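Local coordinates for protein tryptophan halogenase (Shewanella frigidimarina, PDB 2PYX) that probably acts as a flavin-dependent halogenase, binding FAD and tryptophan, with a monooxygenase-type activity expected from its family, at residues 67-78 and 160-170; 147-157 and 504-514. All coordinates share one frame; numbering follows the deposited sequence.

Contact 1: 67-78 and 160-170; sequences RSTLSKIGIDEN and AQYHFQNNYGY
Glu-77 and Tyr-162 meet where two consecutive helices and the short turn between them, 67-78, lie against a loop opening with a type II beta turn. The first helix ends in a Schellman motif at Gly-74, and Asp-76 is the N-cap of the next. Hydrogen bonds converge on the buried Glu-77 carboxylate: OE2 takes Tyr-168 OH at 2.5 Å through its syn lone pair and Tyr-170 OH at 2.6 Å on the anti side, tilted 35° from the carboxylate plane, while OE1 accepts Tyr-162 N from above that plane and forms a salt bridge with Lys-155. With CG anti to the backbone N (chi1 -165°), the acid reaches these donors, which would probably stabilise its charged form. The Gln-161 amide bridges the helix start, OE1 accepting Glu-77 N (2.9 Å) and NE2 donating to Asp-76 OD2. Tyr-162 OH donates to Ile-75 O at 2.6 Å, from above the carbonyl plane.

Arg-67 NH1 reaches Tyr-162 O at 2.8 Å, whereas the bonds from NE to Tyr-168 O and from NH2 to Asn-167 OD1 are weak; Phe-164 CE2 lies over one guanidinium face.

CH-pi and apolar contacts complete the joint. Glu-77 CB sits over one face of the Tyr-162 ring, Arg-67 O over the opposite one, and Leu-70 CD1 touches Tyr-170 CE2. The Tyr-170 side chain is about 5 Å from that of Lys-89, the predicted active-site residue, so the contact borders the probable catalytic region. Arg-67 CD lies over the face of the Tyr-168 ring, 3.6 Å from its centroid.

Contact 2: 147-157 and 504-514; sequences LTQLGLAPKSI and LSKNLPTNREL
Leu-508 packs against Leu-147, Leu-152 and the backbone of 153-155 beside a single beta bridge between Leu-152 and Thr-510. Ala-153 N donates to Pro-509 O at 2.8 Å in a nearly straight bond, and Asn-511 N makes a weak one to Gly-151 O. The bridge joins two helix ends: Gly-151 closes helix 144-149 in a Schellman motif, and Thr-510 opens helix 511-520 in a capping box with Glu-513.

From the Leu-508 backbone, CB faces Leu-152 CB and the carbonyl of Ala-153. CG is anti to the carbonyl carbon (chi1 -72°), which brings the branch point near the same Ala-153 carbonyl oxygen. There the methyls part: CD1 lies 3.4 Å from Ala-153 O and also touches Leu-147 CD1, while CD2 reaches Lys-155 O at 3.8 Å. Cutting this residue back to an alanine removes both methyls, which would probably open a gap beside Leu-147 CD1 and leave Ala-153 O less covered.

Other pairs extend the contact along the two segments. Leu-147 CD2 presses on Ser-505 CA at 3.4 Å, a tight carbon pair between helix 144-149 and the last turns of helix 484-507. Asn-511 OD1 rests by Ala-153 CA, and its ND2 turns outside the pair to Ile-270 O and Ser-272 OG. Leu-514 sets CD1 against Ile-157 CB at 3.9 Å and CD2 against Ala-153 CB at 3.5 Å. Lys-155 O, buried here without a polar partner, is covered by carbons, with Pro-509 CD at 3.5 Å and Leu-514 CD2 at 3.4 Å.

In the fold
After the first strand and helix of the probable FAD-binding Rossmann-type region, the chain reaches 67-78, runs through strands 87-95 and 108-112, and returns at 160-170, where contact 1 closes its loop. Segment 147-157 lies within that loop, but its partner 504-514 comes some 350 residues later, so the two closures cross. Contact 2 thereby ties helix 144-149 and the loop after it to the joint between helices 484-507 and 511-520. The contacts also touch directly: Gln-165 N probably bonds to Pro-154 O, and Lys-155 reaches into contact 1. Near the C terminus, Phe-523 and Pro-524 bond to Asn-78 and Gln-161, joining the chain's end to contact 1.

Contact 1: 67-78 and 160-170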
loop_
_atom_site.group_PDB
_atom_site.type_symbol
_atom_site.label_atom_id
_atom_site.label_comp_id
_atom_site.label_asym_id
_atom_site.label_seq_id
_atom_site.Cartn_x
_atom_site.Cartn_y
_atom_site.Cartn_z
ATOM N N ARG A 67 0.198 -0.893 -11.218
ATOM C CA ARG A 67 0.057 -1.070 -12.677
ATOM C C ARG A 67 1.089 -0.235 -13.435
ATOM O O ARG A 67 1.739 -0.725 -14.391
ATOM C CB ARG A 67 -1.362 -0.721 -13.145
ATOM C CG ARG A 67 -2.480 -1.586 -12.590
ATOM C CD ARG A 67 -3.873 -1.202 -13.138
ATOM N NE ARG A 67 -4.238 0.134 -12.703
ATOM C CZ ARG A 67 -4.041 1.251 -13.396
ATOM N NH1 ARG A 67 -3.557 1.203 -14.619
ATOM N NH2 ARG A 67 -4.361 2.418 -12.860
ATOM N N SER A 68 1.268 1.005 -12.974
ATOM C CA SER A 68 2.235 1.915 -13.584
ATOM C C SER A 68 3.670 1.482 -13.322
ATOM O O SER A 68 4.478 1.493 -14.221
ATOM C CB SER A 68 2.013 3.352 -13.127
ATOM O OG SER A 68 3.019 4.188 -13.654
ATOM N N THR A 69 3.962 1.095 -12.080
ATOM C CA THR A 69 5.300 0.603 -11.758
ATOM C C THR A 69 5.685 -0.581 -12.636
ATOM O O THR A 69 6.788 -0.630 -13.192
ATOM C CB THR A 69 5.335 0.241 -10.277
ATOM O OG1 THR A 69 5.159 1.421 -9.528
ATOM C CG2 THR A 69 6.628 -0.377 -9.864
ATOM N N LEU A 70 4.786 -1.553 -12.742
ATOM C CA LEU A 70 5.067 -2.747 -13.566
ATOM C C LEU A 70 5.291 -2.359 -15.033
ATOM O O LEU A 70 6.216 -2.810 -15.702
ATOM C CB LEU A 70 3.897 -3.726 -13.463
ATOM C CG LEU A 70 3.777 -4.481 -12.139
ATOM C CD1 LEU A 70 2.431 -5.199 -12.093
ATOM C CD2 LEU A 70 4.931 -5.445 -11.906
ATOM N N SER A 71 4.425 -1.508 -15.534
ATOM C CA SER A 71 4.549 -1.081 -16.914
ATOM C C SER A 71 5.870 -0.328 -17.185
ATOM O O SER A 71 6.585 -0.605 -18.167
ATOM C CB SER A 71 3.385 -0.152 -17.237
ATOM O OG SER A 71 3.449 0.277 -18.596
ATOM N N LYS A 72 6.231 0.589 -16.284
ATOM C CA LYS A 72 7.496 1.326 -16.396
ATOM C C LYS A 72 8.714 0.411 -16.330
ATOM O O LYS A 72 9.666 0.581 -17.108
ATOM C CB LYS A 72 7.590 2.380 -15.311
ATOM C CG LYS A 72 6.690 3.586 -15.502
ATOM C CD LYS A 72 6.977 4.650 -14.476
ATOM C CE LYS A 72 6.557 4.241 -13.061
ATOM N NZ LYS A 72 6.940 5.273 -12.067
ATOM N N ILE A 73 8.679 -0.579 -15.454
ATOM C CA ILE A 73 9.787 -1.549 -15.365
ATOM C C ILE A 73 9.876 -2.410 -16.607
ATOM O O ILE A 73 10.972 -2.835 -16.987
ATOM C CB ILE A 73 9.639 -2.416 -14.107
ATOM C CG1 ILE A 73 9.810 -1.533 -12.862
ATOM C CG2 ILE A 73 10.618 -3.575 -14.069
ATOM C CD1 ILE A 73 9.651 -2.220 -11.534
ATOM N N GLY A 74 8.732 -2.656 -17.241
ATOM C CA GLY A 74 8.661 -3.402 -18.474
ATOM C C GLY A 74 8.162 -4.820 -18.331
ATOM O O GLY A 74 8.462 -5.680 -19.179
ATOM N N ILE A 75 7.409 -5.082 -17.267
ATOM C CA ILE A 75 6.826 -6.393 -16.988
ATOM C C ILE A 75 5.482 -6.523 -17.706
ATOM O O ILE A 75 4.651 -5.594 -17.717
ATOM C CB ILE A 75 6.625 -6.608 -15.451
ATOM C CG1 ILE A 75 7.942 -6.436 -14.686
ATOM C CG2 ILE A 75 6.020 -7.982 -15.177
ATOM C CD1 ILE A 75 9.039 -7.264 -15.125
ATOM N N ASP A 76 5.305 -7.674 -18.354
ATOM C CA ASP A 76 4.060 -8.028 -19.021
ATOM C C ASP A 76 3.033 -8.450 -17.950
ATOM O O ASP A 76 3.352 -9.215 -17.045
ATOM C CB ASP A 76 4.374 -9.156 -20.011
ATOM C CG ASP A 76 3.150 -9.705 -20.706
ATOM O OD1 ASP A 76 2.334 -10.403 -20.052
ATOM O OD2 ASP A 76 3.033 -9.481 -21.934
ATOM N N GLU A 77 1.800 -7.949 -18.054
ATOM C CA GLU A 77 0.810 -8.196 -17.019
ATOM C C GLU A 77 0.479 -9.663 -16.908
ATOM O O GLU A 77 0.231 -10.184 -15.814
ATOM C CB GLU A 77 -0.483 -7.402 -17.227
ATOM C CG GLU A 77 -1.316 -7.407 -15.930
ATOM C CD GLU A 77 -2.602 -6.587 -15.988
ATOM O OE1 GLU A 77 -3.152 -6.354 -17.088
ATOM O OE2 GLU A 77 -3.093 -6.132 -14.916
ATOM N N ASN A 78 0.411 -10.352 -18.051
ATOM C CA ASN A 78 0.114 -11.786 -17.984
ATOM C C ASN A 78 1.223 -12.544 -17.249
ATOM O O ASN A 78 0.946 -13.396 -16.395
ATOM C CB ASN A 78 -0.127 -12.371 -19.379
ATOM C CG ASN A 78 -1.256 -11.672 -20.107
ATOM O OD1 ASN A 78 -2.317 -11.415 -19.529
ATOM N ND2 ASN A 78 -1.045 -11.378 -21.400
ATOM N N ALA A 160 -6.978 -4.426 -22.552
ATOM C CA ALA A 160 -5.524 -4.399 -22.698
ATOM C C ALA A 160 -4.817 -4.534 -21.358
ATOM O O ALA A 160 -5.383 -4.166 -20.313
ATOM C CB ALA A 160 -5.103 -3.106 -23.368
ATOM N N GLN A 161 -3.591 -5.050 -21.399
ATOM C CA GLN A 161 -2.746 -5.096 -20.194
ATOM C C GLN A 161 -2.722 -3.744 -19.520
ATOM O O GLN A 161 -2.489 -2.709 -20.168
ATOM C CB GLN A 161 -1.328 -5.496 -20.556
ATOM C CG GLN A 161 -1.227 -6.918 -20.976
ATOM C CD GLN A 161 0.185 -7.349 -21.284
ATOM O OE1 GLN A 161 1.145 -6.910 -20.647
ATOM N NE2 GLN A 161 0.317 -8.248 -22.275
ATOM N N TYR A 162 -2.967 -3.778 -18.214
ATOM C CA TYR A 162 -2.858 -2.619 -17.311
ATOM C C TYR A 162 -3.994 -1.588 -17.491
ATOM O O TYR A 162 -4.085 -0.615 -16.747
ATOM C CB TYR A 162 -1.472 -1.981 -17.362
ATOM C CG TYR A 162 -0.367 -2.933 -16.998
ATOM C CD1 TYR A 162 -0.336 -3.561 -15.764
ATOM C CD2 TYR A 162 0.674 -3.219 -17.899
ATOM C CE1 TYR A 162 0.696 -4.409 -15.418
ATOM C CE2 TYR A 162 1.688 -4.089 -17.574
ATOM C CZ TYR A 162 1.689 -4.703 -16.329
ATOM O OH TYR A 162 2.675 -5.572 -15.961
ATOM N N HIS A 163 -4.846 -1.786 -18.489
ATOM C CA HIS A 163 -6.053 -0.988 -18.634
ATOM C C HIS A 163 -7.188 -1.572 -17.837
ATOM O O HIS A 163 -7.104 -2.707 -17.359
ATOM C CB HIS A 163 -6.436 -0.823 -20.112
ATOM C CG HIS A 163 -5.508 0.077 -20.851
ATOM N ND1 HIS A 163 -5.892 1.326 -21.288
ATOM C CD2 HIS A 163 -4.198 -0.052 -21.169
ATOM C CE1 HIS A 163 -4.863 1.912 -21.876
ATOM N NE2 HIS A 163 -3.822 1.102 -21.812
ATOM N N PHE A 164 -8.258 -0.809 -17.704
ATOM C CA PHE A 164 -9.302 -1.183 -16.791
ATOM C C PHE A 164 -10.643 -0.603 -17.142
ATOM O O PHE A 164 -10.715 0.415 -17.833
ATOM C CB PHE A 164 -8.906 -0.801 -15.341
ATOM C CG PHE A 164 -8.646 0.657 -15.120
ATOM C CD1 PHE A 164 -9.697 1.538 -14.894
ATOM C CD2 PHE A 164 -7.356 1.166 -15.134
ATOM C CE1 PHE A 164 -9.468 2.894 -14.678
ATOM C CE2 PHE A 164 -7.131 2.530 -14.923
ATOM C CZ PHE A 164 -8.182 3.381 -14.683
ATOM N N GLN A 165 -11.682 -1.272 -16.641
ATOM C CA GLN A 165 -13.018 -0.718 -16.578
ATOM C C GLN A 165 -13.243 0.011 -15.263
ATOM O O GLN A 165 -13.829 1.081 -15.235
ATOM C CB GLN A 165 -14.031 -1.807 -16.877
ATOM C CG GLN A 165 -13.952 -2.164 -18.375
ATOM C CD GLN A 165 -14.644 -3.448 -18.724
ATOM O OE1 GLN A 165 -15.804 -3.451 -19.135
ATOM N NE2 GLN A 165 -13.950 -4.550 -18.565
ATOM N N ASN A 166 -12.714 -0.543 -14.179
ATOM C CA ASN A 166 -12.645 0.159 -12.894
ATOM C C ASN A 166 -11.217 0.009 -12.349
ATOM O O ASN A 166 -10.600 -1.028 -12.545
ATOM C CB ASN A 166 -13.625 -0.403 -11.871
ATOM C CG ASN A 166 -15.017 0.160 -12.019
ATOM O OD1 ASN A 166 -15.201 1.358 -12.172
ATOM N ND2 ASN A 166 -16.010 -0.705 -11.898
ATOM N N ASN A 167 -10.693 1.038 -11.696
ATOM C CA ASN A 167 -9.275 1.034 -11.281
ATOM C C ASN A 167 -8.993 -0.098 -10.311
ATOM O O ASN A 167 -9.835 -0.451 -9.470
ATOM C CB ASN A 167 -8.871 2.373 -10.645
ATOM C CG ASN A 167 -7.373 2.689 -10.772
ATOM O OD1 ASN A 167 -6.614 1.909 -11.336
ATOM N ND2 ASN A 167 -6.968 3.857 -10.288
ATOM N N TYR A 168 -7.791 -0.635 -10.420
ATOM C CA TYR A 168 -7.401 -1.795 -9.654
ATOM C C TYR A 168 -5.923 -1.807 -9.362
ATOM O O TYR A 168 -5.128 -1.221 -10.086
ATOM C CB TYR A 168 -7.790 -3.097 -10.362
ATOM C CG TYR A 168 -7.029 -3.436 -11.620
ATOM C CD1 TYR A 168 -7.456 -2.965 -12.872
ATOM C CD2 TYR A 168 -5.911 -4.255 -11.596
ATOM C CE1 TYR A 168 -6.775 -3.275 -14.020
ATOM C CE2 TYR A 168 -5.227 -4.572 -12.740
ATOM C CZ TYR A 168 -5.642 -4.070 -13.961
ATOM O OH TYR A 168 -4.950 -4.411 -15.115
ATOM N N GLY A 169 -5.601 -2.441 -8.232
ATOM C CA GLY A 169 -4.256 -2.942 -7.942
ATOM C C GLY A 169 -4.317 -4.462 -7.836
ATOM O O GLY A 169 -5.175 -5.113 -8.437
ATOM N N TYR A 170 -3.427 -5.023 -7.030
ATOM C CA TYR A 170 -3.286 -6.465 -6.936
ATOM C C TYR A 170 -3.204 -7.000 -5.505
ATOM O O TYR A 170 -2.817 -6.301 -4.577
ATOM C CB TYR A 170 -2.034 -6.938 -7.680
ATOM C CG TYR A 170 -1.935 -6.443 -9.117
ATOM C CD1 TYR A 170 -2.573 -7.122 -10.150
ATOM C CD2 TYR A 170 -1.173 -5.325 -9.416
ATOM C CE1 TYR A 170 -2.460 -6.684 -11.463
ATOM C CE2 TYR A 170 -1.069 -4.857 -10.709
ATOM C CZ TYR A 170 -1.711 -5.550 -11.729
ATOM O OH TYR A 170 -1.580 -5.101 -13.025
#

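Contact 2: 147-157 and 504-514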
loop_
_atom_site.group_PDB
_atom_site.type_symbol
_atom_site.label_atom_id
_atom_site.label_comp_id
_atom_site.label_asym_id
_atom_site.label_seq_id
_atom_site.Cartn_x
_atom_site.Cartn_y
_atom_site.Cartn_z
ATOM N N LEU A 147 -20.310 -3.860 -7.798
ATOM C CA LEU A 147 -19.609 -4.851 -8.585
ATOM C C LEU A 147 -18.762 -5.790 -7.721
ATOM O O LEU A 147 -18.712 -6.986 -7.945
ATOM C CB LEU A 147 -18.769 -4.165 -9.660
ATOM C CG LEU A 147 -19.592 -3.296 -10.632
ATOM C CD1 LEU A 147 -18.728 -2.419 -11.520
ATOM C CD2 LEU A 147 -20.484 -4.147 -11.501
ATOM N N THR A 148 -18.093 -5.247 -6.714
ATOM C CA THR A 148 -17.278 -6.073 -5.838
ATOM C C THR A 148 -18.156 -6.952 -4.939
ATOM O O THR A 148 -17.765 -8.064 -4.610
ATOM C CB THR A 148 -16.263 -5.232 -5.018
ATOM O OG1 THR A 148 -16.964 -4.288 -4.220
ATOM C CG2 THR A 148 -15.295 -4.527 -5.936
ATOM N N GLN A 149 -19.336 -6.452 -4.553
ATOM C CA GLN A 149 -20.282 -7.285 -3.790
ATOM C C GLN A 149 -20.650 -8.538 -4.596
ATOM O O GLN A 149 -20.869 -9.630 -4.044
ATOM C CB GLN A 149 -21.521 -6.477 -3.439
ATOM C CG GLN A 149 -21.271 -5.499 -2.292
ATOM C CD GLN A 149 -22.426 -4.521 -2.045
ATOM O OE1 GLN A 149 -22.546 -3.969 -0.947
ATOM N NE2 GLN A 149 -23.280 -4.310 -3.055
ATOM N N LEU A 150 -20.712 -8.368 -5.906
ATOM C CA LEU A 150 -21.001 -9.464 -6.842
ATOM C C LEU A 150 -19.796 -10.325 -7.218
ATOM O O LEU A 150 -19.914 -11.227 -8.048
ATOM C CB LEU A 150 -21.579 -8.864 -8.102
ATOM C CG LEU A 150 -22.969 -8.264 -7.966
ATOM C CD1 LEU A 150 -23.315 -7.502 -9.200
ATOM C CD2 LEU A 150 -24.007 -9.371 -7.717
ATOM N N GLY A 151 -18.625 -10.034 -6.648
ATOM C CA GLY A 151 -17.414 -10.779 -6.919
ATOM C C GLY A 151 -16.846 -10.577 -8.305
ATOM O O GLY A 151 -16.116 -11.449 -8.815
ATOM N N LEU A 152 -17.115 -9.422 -8.890
ATOM C CA LEU A 152 -16.683 -9.189 -10.248
ATOM C C LEU A 152 -15.306 -8.522 -10.376
ATOM O O LEU A 152 -14.854 -7.805 -9.463
ATOM C CB LEU A 152 -17.721 -8.386 -11.002
ATOM C CG LEU A 152 -19.171 -8.928 -10.984
ATOM C CD1 LEU A 152 -20.096 -7.982 -11.708
ATOM C CD2 LEU A 152 -19.195 -10.314 -11.630
ATOM N N ALA A 153 -14.684 -8.747 -11.523
ATOM C CA ALA A 153 -13.352 -8.253 -11.805
ATOM C C ALA A 153 -13.386 -6.762 -12.220
ATOM O O ALA A 153 -14.456 -6.192 -12.411
ATOM C CB ALA A 153 -12.733 -9.081 -12.875
ATOM N N PRO A 154 -12.208 -6.113 -12.311
ATOM C CA PRO A 154 -12.145 -4.711 -12.766
ATOM C C PRO A 154 -12.010 -4.508 -14.278
ATOM O O PRO A 154 -11.913 -3.377 -14.746
ATOM C CB PRO A 154 -10.838 -4.211 -12.123
ATOM C CG PRO A 154 -9.997 -5.422 -12.055
ATOM C CD PRO A 154 -10.887 -6.594 -11.873
ATOM N N LYS A 155 -11.966 -5.616 -15.013
ATOM C CA LYS A 155 -11.736 -5.566 -16.455
ATOM C C LYS A 155 -12.201 -6.881 -17.074
ATOM O O LYS A 155 -12.536 -7.801 -16.370
ATOM C CB LYS A 155 -10.242 -5.302 -16.756
ATOM C CG LYS A 155 -9.305 -6.429 -16.292
ATOM C CD LYS A 155 -7.844 -6.025 -16.325
ATOM C CE LYS A 155 -7.325 -5.736 -17.723
ATOM N NZ LYS A 155 -5.861 -5.309 -17.739
ATOM N N SER A 156 -12.208 -6.927 -18.407
ATOM C CA SER A 156 -12.607 -8.104 -19.173
ATOM C C SER A 156 -11.378 -8.718 -19.822
ATOM O O SER A 156 -10.328 -8.077 -19.884
ATOM C CB SER A 156 -13.581 -7.679 -20.271
ATOM O OG SER A 156 -12.954 -6.776 -21.172
ATOM N N ILE A 157 -11.513 -9.939 -20.338
ATOM C CA ILE A 157 -10.374 -10.628 -20.989
ATOM C C ILE A 157 -9.904 -9.888 -22.260
ATOM O O ILE A 157 -8.729 -9.998 -22.672
ATOM C CB ILE A 157 -10.709 -12.129 -21.220
ATOM C CG1 ILE A 157 -9.473 -12.937 -21.625
ATOM C CG2 ILE A 157 -11.848 -12.292 -22.263
ATOM C CD1 ILE A 157 -8.266 -12.746 -20.742
ATOM N N LEU A 504 -22.086 -2.416 -16.276
ATOM C CA LEU A 504 -20.933 -3.230 -15.904
ATOM C C LEU A 504 -21.338 -4.479 -15.152
ATOM O O LEU A 504 -20.693 -5.527 -15.288
ATOM C CB LEU A 504 -19.945 -2.412 -15.055
ATOM C CG LEU A 504 -19.194 -1.347 -15.834
ATOM C CD1 LEU A 504 -18.412 -0.455 -14.893
ATOM C CD2 LEU A 504 -18.236 -1.948 -16.837
ATOM N N SER A 505 -22.390 -4.401 -14.342
ATOM C CA SER A 505 -22.805 -5.549 -13.532
ATOM C C SER A 505 -23.233 -6.729 -14.401
ATOM O O SER A 505 -23.157 -7.883 -13.983
ATOM C CB SER A 505 -23.923 -5.180 -12.546
ATOM O OG SER A 505 -25.191 -5.112 -13.200
ATOM N N LYS A 506 -23.651 -6.408 -15.617
ATOM C CA LYS A 506 -24.107 -7.420 -16.567
ATOM C C LYS A 506 -23.005 -7.959 -17.469
ATOM O O LYS A 506 -23.156 -9.014 -18.083
ATOM C CB LYS A 506 -25.252 -6.800 -17.381
ATOM C CG LYS A 506 -26.412 -6.463 -16.464
ATOM C CD LYS A 506 -27.560 -5.771 -17.127
ATOM C CE LYS A 506 -28.696 -5.587 -16.125
ATOM N NZ LYS A 506 -29.070 -6.849 -15.393
ATOM N N ASN A 507 -21.856 -7.299 -17.523
ATOM C CA ASN A 507 -20.850 -7.639 -18.499
ATOM C C ASN A 507 -19.510 -8.137 -17.943
ATOM O O ASN A 507 -18.803 -8.898 -18.602
ATOM C CB ASN A 507 -20.747 -6.459 -19.427
ATOM C CG ASN A 507 -21.986 -6.356 -20.329
ATOM O OD1 ASN A 507 -22.167 -7.205 -21.226
ATOM N ND2 ASN A 507 -22.877 -5.386 -20.053
ATOM N N LEU A 508 -19.183 -7.779 -16.707
ATOM C CA LEU A 508 -17.873 -8.156 -16.157
ATOM C C LEU A 508 -17.850 -9.592 -15.650
ATOM O O LEU A 508 -18.868 -10.123 -15.182
ATOM C CB LEU A 508 -17.479 -7.206 -15.008
ATOM C CG LEU A 508 -17.066 -5.781 -15.376
ATOM C CD1 LEU A 508 -17.079 -4.867 -14.142
ATOM C CD2 LEU A 508 -15.715 -5.739 -16.058
ATOM N N PRO A 509 -16.684 -10.255 -15.772
ATOM C CA PRO A 509 -16.526 -11.604 -15.278
ATOM C C PRO A 509 -16.272 -11.631 -13.777
ATOM O O PRO A 509 -15.840 -10.609 -13.197
ATOM C CB PRO A 509 -15.265 -12.069 -15.980
ATOM C CG PRO A 509 -14.438 -10.813 -16.146
ATOM C CD PRO A 509 -15.444 -9.740 -16.398
ATOM N N THR A 510 -16.477 -12.781 -13.167
ATOM C CA THR A 510 -15.966 -12.999 -11.819
ATOM C C THR A 510 -14.439 -13.075 -11.861
ATOM O O THR A 510 -13.816 -13.306 -12.901
ATOM C CB THR A 510 -16.476 -14.283 -11.193
ATOM O OG1 THR A 510 -15.972 -15.405 -11.927
ATOM C CG2 THR A 510 -17.980 -14.310 -11.138
ATOM N N ASN A 511 -13.812 -12.890 -10.702
ATOM C CA ASN A 511 -12.379 -12.940 -10.664
ATOM C C ASN A 511 -11.828 -14.260 -11.136
ATOM O O ASN A 511 -10.922 -14.261 -11.941
ATOM C CB ASN A 511 -11.881 -12.643 -9.262
ATOM C CG ASN A 511 -12.204 -11.229 -8.843
ATOM O OD1 ASN A 511 -11.787 -10.276 -9.505
ATOM N ND2 ASN A 511 -12.947 -11.090 -7.760
ATOM N N ARG A 512 -12.376 -15.374 -10.649
ATOM C CA ARG A 512 -11.851 -16.680 -11.041
ATOM C C ARG A 512 -12.084 -16.942 -12.536
ATOM O O ARG A 512 -11.178 -17.414 -13.214
ATOM C CB ARG A 512 -12.401 -17.836 -10.193
ATOM C CG ARG A 512 -11.529 -19.084 -10.397
ATOM C CD ARG A 512 -11.792 -20.180 -9.410
ATOM N NE ARG A 512 -11.419 -19.903 -8.024
ATOM C CZ ARG A 512 -10.189 -19.978 -7.516
ATOM N NH1 ARG A 512 -9.126 -20.188 -8.281
ATOM N NH2 ARG A 512 -10.014 -19.760 -6.220
ATOM N N GLU A 513 -13.265 -16.630 -13.051
ATOM C CA GLU A 513 -13.492 -16.877 -14.483
ATOM C C GLU A 513 -12.513 -16.074 -15.358
ATOM O O GLU A 513 -12.000 -16.596 -16.352
ATOM C CB GLU A 513 -14.979 -16.743 -14.862
ATOM C CG GLU A 513 -15.467 -15.522 -15.550
ATOM C CD GLU A 513 -16.992 -15.499 -15.632
ATOM O OE1 GLU A 513 -17.594 -16.397 -16.292
ATOM O OE2 GLU A 513 -17.603 -14.576 -15.056
ATOM N N LEU A 514 -12.181 -14.847 -14.934
ATOM C CA LEU A 514 -11.226 -14.014 -15.649
ATOM C C LEU A 514 -9.807 -14.578 -15.533
ATOM O O LEU A 514 -9.113 -14.735 -16.539
ATOM C CB LEU A 514 -11.295 -12.552 -15.156
ATOM C CG LEU A 514 -10.275 -11.618 -15.776
ATOM C CD1 LEU A 514 -10.373 -11.652 -17.328
ATOM C CD2 LEU A 514 -10.399 -10.178 -15.253
#